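Long-range contacts in glycerol dehydrogenase (PDB 1TA9), which oxidises glycerol to dihydroxyacetone with NAD+ during glycerol assimilation, probably using zinc as its cofactor: residues Val152-Met158 against Ile174-Thr178; Ala179-Thr185 against Ala297-Met301; Arg224-Ser228 against Arg330-Glu335. All coordinates share one frame; numbering follows the deposited sequence.

Interaction 1: Val152-Met158 against Ile174-Thr178; sequences VGGGKTM and ICPTT
Met158 wedges its thioether against Ile174 and Pro176 at the end of strand 172-176. Its SD lies 3.2 Å from Ile174 CG2. Met158 CG presses on the same methyl, Ile174 CG2, at 3.4 Å, a tight fit for two carbons. The methionine chain then bends (chi3 -100°) and brings CE to 3.9 Å from Pro176 CB.

The lack of a side chain at Gly153 lets Thr177 come close. Thr177 OG1 sits 3.3 Å from Gly153 CA, with CG2 beside it. A CB on Gly153 would be crowded by Thr157 and, at these backbone angles, would run into the carbonyl oxygen of Val152. Val152 and Cys175 share a sheet face; at its end Val152 CG1 meets Thr177 CG2 from the loop at 3.8 Å. Both Val152 methyls also rest against Cys175 CB.

Two backbone bonds hold the strands parallel: Gly153 N to Cys175 O at 3.0 Å, and Thr177 N to Gly153 O at 3.3 Å. A water donates to Gly153 O and also bonds to Thr178 OG1.

The contact closes a beta-alpha-beta unit. The glycine turn leads into helix 155-167 with Gly154 as N-cap, and Gly155-Met158, Thr177 and Thr178 probably bind NAD+. Helix 100-115 covers Val152 and Thr177 through Val102, while strand 210-214 flanks Cys175 and Pro176.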
loop_
_atom_site.group_PDB
_atom_site.type_symbol
_atom_site.label_atom_id
_atom_site.label_comp_id
_atom_site.label_asym_id
_atom_site.label_seq_id
_atom_site.Cartn_x
_atom_site.Cartn_y
_atom_site.Cartn_z
ATOM N N VAL B 152 -20.138 45.011 -13.718
ATOM C CA VAL B 152 -18.889 44.972 -12.968
ATOM C C VAL B 152 -19.132 45.138 -11.469
ATOM O O VAL B 152 -19.638 46.171 -11.033
ATOM C CB VAL B 152 -17.930 46.097 -13.434
ATOM C CG1 VAL B 152 -16.550 45.899 -12.813
ATOM C CG2 VAL B 152 -17.841 46.118 -14.950
ATOM N N GLY B 153 -18.774 44.126 -10.680
ATOM C CA GLY B 153 -18.965 44.218 -9.244
ATOM C C GLY B 153 -19.424 42.946 -8.554
ATOM O O GLY B 153 -19.002 41.845 -8.909
ATOM N N GLY B 154 -20.294 43.101 -7.561
ATOM C CA GLY B 154 -20.791 41.956 -6.819
ATOM C C GLY B 154 -22.061 41.327 -7.369
ATOM O O GLY B 154 -22.556 41.713 -8.429
ATOM N N GLY B 155 -22.588 40.357 -6.625
ATOM C CA GLY B 155 -23.792 39.643 -7.020
ATOM C C GLY B 155 -24.964 40.472 -7.508
ATOM O O GLY B 155 -25.547 40.165 -8.548
ATOM N N LYS B 156 -25.325 41.511 -6.762
ATOM C CA LYS B 156 -26.440 42.364 -7.155
ATOM C C LYS B 156 -26.194 43.003 -8.515
ATOM O O LYS B 156 -27.085 43.038 -9.363
ATOM C CB LYS B 156 -26.678 43.459 -6.109
ATOM C CG LYS B 156 -27.307 42.963 -4.811
ATOM C CD LYS B 156 -27.637 44.131 -3.890
ATOM C CE LYS B 156 -28.304 43.661 -2.609
ATOM N NZ LYS B 156 -28.674 44.809 -1.731
ATOM N N THR B 157 -24.984 43.508 -8.726
ATOM C CA THR B 157 -24.660 44.134 -10.000
ATOM C C THR B 157 -24.633 43.091 -11.114
ATOM O O THR B 157 -25.129 43.332 -12.217
ATOM C CB THR B 157 -23.291 44.841 -9.944
ATOM O OG1 THR B 157 -23.315 45.838 -8.918
ATOM C CG2 THR B 157 -22.974 45.505 -11.277
ATOM N N MET B 158 -24.056 41.929 -10.818
ATOM C CA MET B 158 -23.964 40.860 -11.804
ATOM C C MET B 158 -25.344 40.349 -12.206
ATOM O O MET B 158 -25.596 40.085 -13.382
ATOM C CB MET B 158 -23.104 39.708 -11.265
ATOM C CG MET B 158 -21.627 40.066 -11.103
ATOM S SD MET B 158 -20.540 38.648 -10.757
ATOM C CE MET B 158 -20.341 38.798 -8.970
ATOM N N ILE B 174 -19.899 39.473 -17.533
ATOM C CA ILE B 174 -19.903 39.578 -16.076
ATOM C C ILE B 174 -18.481 39.690 -15.532
ATOM O O ILE B 174 -17.639 38.831 -15.795
ATOM C CB ILE B 174 -20.590 38.338 -15.467
ATOM C CG1 ILE B 174 -21.967 38.134 -16.113
ATOM C CG2 ILE B 174 -20.731 38.498 -13.963
ATOM C CD1 ILE B 174 -22.974 39.252 -15.847
ATOM N N CYS B 175 -18.222 40.750 -14.767
ATOM C CA CYS B 175 -16.895 40.988 -14.216
ATOM C C CYS B 175 -16.905 41.071 -12.697
ATOM O O CYS B 175 -17.056 42.151 -12.126
ATOM C CB CYS B 175 -16.323 42.287 -14.783
ATOM S SG CYS B 175 -16.543 42.465 -16.557
ATOM N N PRO B 176 -16.744 39.928 -12.019
ATOM C CA PRO B 176 -16.740 39.938 -10.557
ATOM C C PRO B 176 -15.532 40.710 -10.027
ATOM O O PRO B 176 -14.432 40.597 -10.570
ATOM C CB PRO B 176 -16.699 38.452 -10.202
ATOM C CG PRO B 176 -15.958 37.850 -11.348
ATOM C CD PRO B 176 -16.546 38.564 -12.542
ATOM N N THR B 177 -15.740 41.492 -8.971
ATOM C CA THR B 177 -14.660 42.278 -8.386
ATOM C C THR B 177 -14.126 41.657 -7.093
ATOM O O THR B 177 -13.223 42.197 -6.447
ATOM C CB THR B 177 -15.111 43.728 -8.135
ATOM O OG1 THR B 177 -16.323 43.733 -7.374
ATOM C CG2 THR B 177 -15.348 44.433 -9.466
ATOM N N THR B 178 -14.700 40.516 -6.729
ATOM C CA THR B 178 -14.276 39.748 -5.565
ATOM C C THR B 178 -14.563 38.306 -5.956
ATOM O O THR B 178 -15.338 38.054 -6.876
ATOM C CB THR B 178 -15.089 40.073 -4.295
ATOM O OG1 THR B 178 -16.477 39.832 -4.543
ATOM C CG2 THR B 178 -14.884 41.526 -3.877
HETATM O O HOH W 1 -17.961 40.048 -7.266
#

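Interaction 2: Ala179-Thr185 against Ala297-Met301; sequences ASSDAAT and ANTLM. With K (potassium ion), chain J.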
loop_
_atom_site.group_PDB
_atom_site.type_symbol
_atom_site.label_atom_id
_atom_site.label_comp_id
_atom_site.label_asym_id
_atom_site.label_seq_id
_atom_site.Cartn_x
_atom_site.Cartn_y
_atom_site.Cartn_z
ATOM N N ALA B 179 -13.933 37.360 -5.276
ATOM C CA ALA B 179 -14.161 35.954 -5.584
ATOM C C ALA B 179 -14.857 35.342 -4.374
ATOM O O ALA B 179 -14.348 34.402 -3.769
ATOM C CB ALA B 179 -12.824 35.261 -5.844
ATOM N N SER B 180 -16.030 35.878 -4.038
ATOM C CA SER B 180 -16.774 35.430 -2.863
ATOM C C SER B 180 -17.906 34.423 -3.052
ATOM O O SER B 180 -18.487 33.962 -2.071
ATOM C CB SER B 180 -17.314 36.650 -2.113
ATOM O OG SER B 180 -18.165 37.416 -2.944
ATOM N N SER B 181 -18.225 34.086 -4.297
ATOM C CA SER B 181 -19.278 33.114 -4.588
ATOM C C SER B 181 -19.081 32.638 -6.020
ATOM O O SER B 181 -18.271 33.201 -6.756
ATOM C CB SER B 181 -20.667 33.749 -4.449
ATOM O OG SER B 181 -21.032 34.446 -5.633
ATOM N N ASP B 182 -19.813 31.604 -6.419
ATOM C CA ASP B 182 -19.695 31.086 -7.781
ATOM C C ASP B 182 -20.887 31.493 -8.646
ATOM O O ASP B 182 -21.230 30.810 -9.610
ATOM C CB ASP B 182 -19.559 29.555 -7.771
ATOM C CG ASP B 182 -20.636 28.874 -6.942
ATOM O OD1 ASP B 182 -21.735 29.448 -6.813
ATOM O OD2 ASP B 182 -20.390 27.755 -6.428
ATOM N N ALA B 183 -21.507 32.620 -8.312
ATOM C CA ALA B 183 -22.666 33.092 -9.063
ATOM C C ALA B 183 -22.325 33.647 -10.447
ATOM O O ALA B 183 -23.145 33.589 -11.364
ATOM C CB ALA B 183 -23.404 34.155 -8.256
ATOM N N ALA B 184 -21.114 34.172 -10.595
ATOM C CA ALA B 184 -20.680 34.778 -11.850
ATOM C C ALA B 184 -21.015 34.026 -13.143
ATOM O O ALA B 184 -21.635 34.578 -14.048
ATOM C CB ALA B 184 -19.172 35.056 -11.786
ATOM N N THR B 185 -20.619 32.765 -13.228
ATOM C CA THR B 185 -20.838 31.985 -14.443
ATOM C C THR B 185 -22.217 31.379 -14.645
ATOM O O THR B 185 -22.513 30.895 -15.737
ATOM C CB THR B 185 -19.861 30.801 -14.519
ATOM O OG1 THR B 185 -20.249 29.820 -13.547
ATOM C CG2 THR B 185 -18.433 31.257 -14.235
ATOM N N ALA B 297 -10.879 28.252 -9.032
ATOM C CA ALA B 297 -11.706 27.265 -8.343
ATOM C C ALA B 297 -13.001 27.887 -7.820
ATOM O O ALA B 297 -14.081 27.304 -7.944
ATOM C CB ALA B 297 -10.927 26.641 -7.188
ATOM N N ASN B 298 -12.887 29.077 -7.243
ATOM C CA ASN B 298 -14.040 29.777 -6.690
ATOM C C ASN B 298 -15.023 30.255 -7.747
ATOM O O ASN B 298 -16.219 30.372 -7.484
ATOM C CB ASN B 298 -13.583 31.004 -5.890
ATOM C CG ASN B 298 -13.020 30.646 -4.532
ATOM O OD1 ASN B 298 -12.826 29.475 -4.212
ATOM N ND2 ASN B 298 -12.748 31.664 -3.723
ATOM N N THR B 299 -14.515 30.547 -8.937
ATOM C CA THR B 299 -15.351 31.083 -10.003
ATOM C C THR B 299 -15.710 30.100 -11.109
ATOM O O THR B 299 -16.869 29.710 -11.244
ATOM C CB THR B 299 -14.670 32.314 -10.632
ATOM O OG1 THR B 299 -14.054 33.092 -9.595
ATOM C CG2 THR B 299 -15.696 33.185 -11.346
ATOM N N LEU B 300 -14.723 29.699 -11.901
ATOM C CA LEU B 300 -14.979 28.774 -13.004
ATOM C C LEU B 300 -15.336 27.355 -12.574
ATOM O O LEU B 300 -16.396 26.837 -12.941
ATOM C CB LEU B 300 -13.770 28.722 -13.945
ATOM C CG LEU B 300 -13.868 27.793 -15.161
ATOM C CD1 LEU B 300 -14.964 28.271 -16.107
ATOM C CD2 LEU B 300 -12.527 27.764 -15.876
ATOM N N MET B 301 -14.463 26.722 -11.796
ATOM C CA MET B 301 -14.709 25.346 -11.368
ATOM C C MET B 301 -15.968 25.190 -10.523
ATOM O O MET B 301 -16.829 24.353 -10.812
ATOM C CB MET B 301 -13.500 24.808 -10.602
ATOM C CG MET B 301 -12.226 24.729 -11.428
ATOM S SD MET B 301 -10.872 24.108 -10.428
ATOM C CE MET B 301 -9.632 25.434 -10.602
HETATM K K K J . -21.258 26.095 -4.530
HETATM O O HOH W 2 -15.651 33.749 -7.223
HETATM O O HOH W 3 -18.977 31.378 -11.061
HETATM O O HOH W 4 -22.672 23.942 -4.664
#
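Ala179, Asp182, Ala184 and Thr185 lie against Asn298 and Thr299 in a buried loop-to-helix contact, with one direct hydrogen bond, two bridging waters and some methyl packing. The loop follows strand 172-176 of the nucleotide-binding sheet. Helix 289-307 belongs to the helical domain of the iron-containing alcohol dehydrogenase fold and has a wider pi-type turn here.

The only direct hydrogen bond between the segments runs from Asn298 ND2 to Ala179 O, 3.2 Å, and it is bent (143° at the hydrogen). The torsion chi1 of -76° puts Asn298 CG beside its own backbone N, and ND2 reaches the loop. Ala179 O lies 25° out of the amide plane. ND2 also makes a weak bond to Leu226 O on helix 223-245. An alanine here removes the amide; the Ala179 carbonyl would probably be left without its donor from the helix, and the loop would be less firmly held on this side.

One water donates to Ser181 O at 2.7 Å and to Thr299 OG1 at 2.9 Å; that hydroxyl also bonds Val295 O. A second water donates to Thr299 O at 2.7 Å, accepts from Thr185 N at 3.1 Å and bonds weakly to Asp182 O. Ala184 CB meets Thr299 CG2 at 4.0 Å. Asp182 CB packs 3.5 Å from Asn298 O.

The carboxylate of Asp182 leads away from the helix backbone. Its OD2 binds the potassium ion at 2.7 Å, alongside Asp232, Ser235 and Thr236, and bonds Ser302 OG. One amide and two waters thus supply donors to backbone oxygens of both segments. The same loop backbone delivers Asp182, a probable substrate-binding residue, to the metal centre.

Interaction 3: Arg224-Ser228 against Arg330-Glu335; sequences RFLIS and RLMHGE. With ZN (zinc ion), chain I.
Arg224 grips Glu335 side-on in a two-pronged salt bridge that joins helix 223-245 to the start of helix 333-347, in the helical domain of the iron-containing alcohol dehydrogenase fold. Arg224 NE meets Glu335 OE2 at 2.8 Å, nearly straight (174°). Arg224 NH2 meets Glu335 OE1 at 2.8 Å. Both oxygens are approached on their syn sides, and the two flat groups are 24° apart.

Further hydrogen bonds fix this pair. Arg224 NH2 also donates to Arg330 O, in the carbonyl plane. Glu335 OE1 takes a second bond at 2.7 Å from Met332 N, the N-cap residue, which comes from above the carboxylate. A water links Glu335 OE2 to Arg224 O. Arg224 NH1 turns to the carbonyls of Ser439 and Ser442.

Apolar contact centres on Met332, whose chain is extended beyond CG. Its CG lies over one face of the guanidinium. Its CE lies over a face of the Phe225 ring, a CH-pi contact 3.7 Å from the centroid, with SD more oblique in a Met-aromatic contact.

The next residue, His333, reaches into the metal site, where its NE2 binds the zinc ion with Asp232 and His315.

The backbones come closest at Ser228. Gly334 N donates to Ser228 OG at 3.0 Å. A CB on Gly334 would strike Ser228 O, and instead Gly334 CA sits 3.0 Å from that oxygen in a CA-H...O contact.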
loop_
_atom_site.group_PDB
_atom_site.type_symbol
_atom_site.label_atom_id
_atom_site.label_comp_id
_atom_site.label_asym_id
_atom_site.label_seq_id
_atom_site.Cartn_x
_atom_site.Cartn_y
_atom_site.Cartn_z
ATOM N N ARG B 224 -11.498 38.374 3.591
ATOM C CA ARG B 224 -12.738 37.757 4.055
ATOM C C ARG B 224 -13.575 37.358 2.827
ATOM O O ARG B 224 -14.262 36.339 2.837
ATOM C CB ARG B 224 -13.537 38.726 4.936
ATOM C CG ARG B 224 -14.845 38.144 5.448
ATOM C CD ARG B 224 -15.748 39.184 6.117
ATOM N NE ARG B 224 -17.029 38.587 6.499
ATOM C CZ ARG B 224 -18.101 39.271 6.887
ATOM N NH1 ARG B 224 -18.065 40.597 6.950
ATOM N NH2 ARG B 224 -19.214 38.625 7.208
ATOM N N PHE B 225 -13.502 38.157 1.766
ATOM C CA PHE B 225 -14.252 37.870 0.542
ATOM C C PHE B 225 -13.807 36.565 -0.123
ATOM O O PHE B 225 -14.637 35.749 -0.535
ATOM C CB PHE B 225 -14.103 39.022 -0.457
ATOM C CG PHE B 225 -14.907 40.240 -0.102
ATOM C CD1 PHE B 225 -16.279 40.277 -0.341
ATOM C CD2 PHE B 225 -14.298 41.343 0.487
ATOM C CE1 PHE B 225 -17.037 41.398 0.003
ATOM C CE2 PHE B 225 -15.046 42.471 0.838
ATOM C CZ PHE B 225 -16.416 42.497 0.596
ATOM N N LEU B 226 -12.496 36.378 -0.240
ATOM C CA LEU B 226 -11.957 35.164 -0.852
ATOM C C LEU B 226 -12.378 33.947 -0.040
ATOM O O LEU B 226 -12.755 32.917 -0.597
ATOM C CB LEU B 226 -10.424 35.222 -0.916
ATOM C CG LEU B 226 -9.736 33.975 -1.496
ATOM C CD1 LEU B 226 -10.017 33.895 -2.992
ATOM C CD2 LEU B 226 -8.234 34.034 -1.252
ATOM N N ILE B 227 -12.304 34.075 1.282
ATOM C CA ILE B 227 -12.668 32.988 2.176
ATOM C C ILE B 227 -14.137 32.620 2.007
ATOM O O ILE B 227 -14.497 31.445 2.056
ATOM C CB ILE B 227 -12.360 33.362 3.641
ATOM C CG1 ILE B 227 -10.842 33.448 3.821
ATOM C CG2 ILE B 227 -12.957 32.325 4.589
ATOM C CD1 ILE B 227 -10.382 34.015 5.149
ATOM N N SER B 228 -14.984 33.621 1.802
ATOM C CA SER B 228 -16.400 33.359 1.595
ATOM C C SER B 228 -16.548 32.535 0.312
ATOM O O SER B 228 -17.352 31.609 0.244
ATOM C CB SER B 228 -17.166 34.672 1.461
ATOM O OG SER B 228 -18.515 34.416 1.128
ATOM N N ARG B 330 -25.317 39.814 8.589
ATOM C CA ARG B 330 -23.926 40.246 8.530
ATOM C C ARG B 330 -23.018 39.160 7.964
ATOM O O ARG B 330 -21.854 39.410 7.659
ATOM C CB ARG B 330 -23.458 40.644 9.929
ATOM C CG ARG B 330 -24.204 41.855 10.478
ATOM C CD ARG B 330 -24.219 41.874 11.998
ATOM N NE ARG B 330 -22.881 41.773 12.572
ATOM C CZ ARG B 330 -22.641 41.663 13.874
ATOM N NH1 ARG B 330 -23.654 41.644 14.735
ATOM N NH2 ARG B 330 -21.392 41.552 14.316
ATOM N N LEU B 331 -23.561 37.957 7.816
ATOM C CA LEU B 331 -22.798 36.833 7.278
ATOM C C LEU B 331 -22.762 36.875 5.755
ATOM O O LEU B 331 -23.749 37.232 5.113
ATOM C CB LEU B 331 -23.421 35.506 7.724
ATOM C CG LEU B 331 -23.290 35.121 9.199
ATOM C CD1 LEU B 331 -24.298 34.029 9.533
ATOM C CD2 LEU B 331 -21.866 34.646 9.488
ATOM N N MET B 332 -21.620 36.523 5.178
ATOM C CA MET B 332 -21.498 36.489 3.726
ATOM C C MET B 332 -22.055 35.152 3.257
ATOM O O MET B 332 -22.141 34.200 4.033
ATOM C CB MET B 332 -20.035 36.603 3.290
ATOM C CG MET B 332 -19.409 37.969 3.512
ATOM S SD MET B 332 -17.787 38.053 2.760
ATOM C CE MET B 332 -17.329 39.780 3.099
ATOM N N HIS B 333 -22.417 35.085 1.982
ATOM C CA HIS B 333 -22.974 33.870 1.405
ATOM C C HIS B 333 -22.170 32.606 1.707
ATOM O O HIS B 333 -22.719 31.616 2.195
ATOM C CB HIS B 333 -23.099 34.023 -0.107
ATOM C CG HIS B 333 -23.683 32.824 -0.779
ATOM N ND1 HIS B 333 -24.987 32.426 -0.581
ATOM C CD2 HIS B 333 -23.133 31.914 -1.616
ATOM C CE1 HIS B 333 -25.216 31.321 -1.267
ATOM N NE2 HIS B 333 -24.106 30.989 -1.902
ATOM N N GLY B 334 -20.876 32.642 1.402
ATOM C CA GLY B 334 -20.023 31.490 1.635
ATOM C C GLY B 334 -19.870 31.080 3.090
ATOM O O GLY B 334 -19.655 29.903 3.390
ATOM N N GLU B 335 -19.958 32.043 3.999
ATOM C CA GLU B 335 -19.828 31.747 5.419
ATOM C C GLU B 335 -21.016 30.898 5.849
ATOM O O GLU B 335 -20.876 29.970 6.643
ATOM C CB GLU B 335 -19.745 33.057 6.213
ATOM C CG GLU B 335 -18.642 33.965 5.660
ATOM C CD GLU B 335 -18.536 35.318 6.343
ATOM O OE1 GLU B 335 -19.570 35.842 6.804
ATOM O OE2 GLU B 335 -17.413 35.865 6.388
HETATM ZN ZN ZN I . -23.451 29.464 -3.424
HETATM O O HOH W 5 -15.132 34.694 5.094
#

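In the fold
Interaction 1 comes first along the chain and closes the short loop around helix 155-167. It is complete before interactions 2 and 3 open, and interaction 2 starts at the very next residue, Ala179. Interactions 2 and 3 cross: 224-228 falls inside the long loop between 179-185 and 297-301, and 330-335 lies beyond 297-301. Interaction 1 stays within one beta-alpha-beta unit of the nucleotide-binding domain. Interaction 2 ties the loop after that unit to helix 289-307, and interaction 3 ties helices 223-245 and 333-347 together. The contacts also touch one another. Met158 SD lies 4.0 Å from Ala184 CB, Thr178 CG2 packs on Phe225, and Ser180 O probably bonds Ser228 OG.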